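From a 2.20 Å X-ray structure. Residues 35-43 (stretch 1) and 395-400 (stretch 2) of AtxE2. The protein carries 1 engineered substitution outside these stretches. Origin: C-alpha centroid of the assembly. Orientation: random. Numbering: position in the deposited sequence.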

# COMPACT_ATOMS: atom_id res chain seq x y z
N ALA A 35 12.88 13.78 26.65
CA ALA A 35 12.00 12.77 25.94
C ALA A 35 12.73 12.17 24.72
O ALA A 35 13.25 12.89 23.88
CB ALA A 35 10.65 13.35 25.53
N PRO A 36 12.80 10.83 24.66
CA PRO A 36 13.65 10.25 23.65
C PRO A 36 13.16 10.47 22.19
O PRO A 36 11.98 10.67 21.93
CB PRO A 36 13.67 8.75 24.02
CG PRO A 36 12.36 8.53 24.70
CD PRO A 36 12.10 9.81 25.46
N PRO A 37 14.09 10.45 21.26
CA PRO A 37 13.81 10.71 19.89
C PRO A 37 13.20 9.45 19.21
O PRO A 37 13.38 8.34 19.69
CB PRO A 37 15.20 11.06 19.38
CG PRO A 37 16.08 10.09 20.12
CD PRO A 37 15.46 9.92 21.46
N VAL A 38 12.44 9.63 18.13
CA VAL A 38 12.01 8.52 17.30
C VAL A 38 13.10 8.17 16.33
O VAL A 38 13.44 8.96 15.42
CB VAL A 38 10.77 8.86 16.51
CG1 VAL A 38 10.34 7.69 15.65
CG2 VAL A 38 9.64 9.19 17.47
N THR A 39 13.70 7.00 16.57
CA THR A 39 14.83 6.50 15.77
C THR A 39 14.38 5.41 14.81
O THR A 39 13.24 4.94 14.87
CB THR A 39 15.89 5.91 16.67
OG1 THR A 39 15.31 4.83 17.37
CG2 THR A 39 16.40 6.97 17.67
N PRO A 40 15.27 5.01 13.89
CA PRO A 40 14.87 3.88 13.03
C PRO A 40 14.51 2.61 13.81
O PRO A 40 13.61 1.92 13.43
CB PRO A 40 16.11 3.64 12.17
CG PRO A 40 16.78 4.98 12.13
CD PRO A 40 16.60 5.51 13.52
N GLU A 41 15.19 2.36 14.92
CA GLU A 41 14.93 1.22 15.83
C GLU A 41 13.51 1.29 16.42
O GLU A 41 12.84 0.29 16.54
CB GLU A 41 16.03 1.11 16.94
CG GLU A 41 17.43 0.59 16.45
CD GLU A 41 18.25 1.58 15.57
OE1 GLU A 41 18.04 2.86 15.65
OE2 GLU A 41 19.12 1.10 14.75
N VAL A 42 13.05 2.50 16.74
CA VAL A 42 11.71 2.68 17.25
C VAL A 42 10.69 2.48 16.13
O VAL A 42 9.72 1.76 16.29
CB VAL A 42 11.54 4.08 17.92
CG1 VAL A 42 10.11 4.30 18.42
CG2 VAL A 42 12.51 4.21 19.10
N LEU A 43 10.94 3.11 14.98
CA LEU A 43 9.98 3.08 13.87
C LEU A 43 9.74 1.67 13.35
O LEU A 43 8.60 1.26 13.12
CB LEU A 43 10.49 3.97 12.74
CG LEU A 43 9.62 4.05 11.50
CD1 LEU A 43 8.27 4.65 11.88
CD2 LEU A 43 10.29 4.88 10.41
N SER A 395 3.46 10.52 22.20
CA SER A 395 3.87 11.74 22.94
C SER A 395 4.91 11.42 24.05
O SER A 395 5.58 12.34 24.51
CB SER A 395 2.67 12.55 23.48
OG SER A 395 1.87 11.78 24.35
N ARG A 396 5.08 10.14 24.43
CA ARG A 396 6.34 9.68 25.10
C ARG A 396 7.67 10.03 24.39
O ARG A 396 8.72 10.07 25.01
CB ARG A 396 6.31 8.18 25.29
CG ARG A 396 5.25 7.81 26.29
CD ARG A 396 5.21 6.34 26.68
NE ARG A 396 3.82 5.95 26.92
CZ ARG A 396 3.43 4.69 27.09
NH1 ARG A 396 4.33 3.71 27.04
NH2 ARG A 396 2.14 4.42 27.30
N TYR A 397 7.62 10.29 23.08
CA TYR A 397 8.80 10.55 22.31
C TYR A 397 8.78 12.02 21.97
O TYR A 397 7.74 12.62 22.02
CB TYR A 397 8.80 9.66 21.05
CG TYR A 397 9.10 8.20 21.33
CD1 TYR A 397 10.41 7.74 21.41
CD2 TYR A 397 8.09 7.30 21.50
CE1 TYR A 397 10.69 6.41 21.70
CE2 TYR A 397 8.35 5.97 21.77
CZ TYR A 397 9.64 5.52 21.87
OH TYR A 397 9.84 4.18 22.15
N ARG A 398 9.92 12.61 21.65
CA ARG A 398 9.94 13.98 21.17
C ARG A 398 9.64 13.94 19.68
O ARG A 398 10.52 13.66 18.86
CB ARG A 398 11.28 14.69 21.45
CG ARG A 398 11.17 16.22 21.49
CD ARG A 398 12.20 16.85 22.46
NE ARG A 398 13.25 17.76 21.94
CZ ARG A 398 13.03 18.99 21.48
NH1 ARG A 398 11.78 19.45 21.35
NH2 ARG A 398 14.06 19.75 21.09
N LEU A 399 8.41 14.25 19.36
CA LEU A 399 7.92 14.17 18.03
C LEU A 399 8.29 15.40 17.20
O LEU A 399 8.26 16.49 17.68
CB LEU A 399 6.43 13.99 18.02
CG LEU A 399 5.92 12.71 18.63
CD1 LEU A 399 4.41 12.70 18.54
CD2 LEU A 399 6.44 11.48 17.93
N PRO A 400 8.65 15.20 15.93
CA PRO A 400 8.77 16.27 14.97
C PRO A 400 7.48 17.03 14.86
O PRO A 400 6.40 16.52 15.23
CB PRO A 400 8.99 15.53 13.64
CG PRO A 400 9.64 14.27 14.02
CD PRO A 400 9.02 13.89 15.35

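When two irregular segments meet, one well-placed backbone hydrogen bond can set the register while a single aromatic residue supplies the largest single share of the contact. The pairing of residues 35-43 with 395-400 in AtxE2 is a compact example, burying 399 Å² in all. The polar tie is the bond from Arg 398 N to Pro 36 O, 2.8 Å long and nearly straight at 160°. The same carbonyl oxygen lies 3.2 Å from Tyr 397 CA in a CA-H...O contact. The proline ring lies alongside the same backbone, with Pro 36 CD 3.4 Å from Arg 396 O and Pro 36 CG 3.9 Å from Tyr 397 CD1.

Tyr 397 has the largest area covered by the other stretch. Its chi1 of -74° (m) and chi2 of -85° carry the ring along the first stretch, so that it reaches from Pro 36 to the first turn of the helix. There Val 42, whose CA-to-CB bond points toward the second stretch, brings CG1 to 3.7 Å from Tyr 397 CZ, an off-centre CH-pi contact. Val 38, in its t rotamer (179°), is buried, and its CG2 serves two neighbours, Tyr 397 CB at 3.7 Å and Leu 399 CD2 at 4.0 Å. Leu 399 starts unfavourably, its CA-to-CB bond pointing away, but the m,t conformation brings its end nearer.

Thr 39 makes no contact across the stretches but caps the helix that presents Val 42: with chi1 at 61° (p), Thr 39 OG1 accepts a weak bond from Val 42 N at 3.3 Å. At the exposed margin, Ala 35, its CA-to-CB bond toward the second stretch, places CB 3.8 Å from Arg 396 O. Arg 398 contributes its CB, 3.6 Å from Ala 35 O, while its charged end leads away.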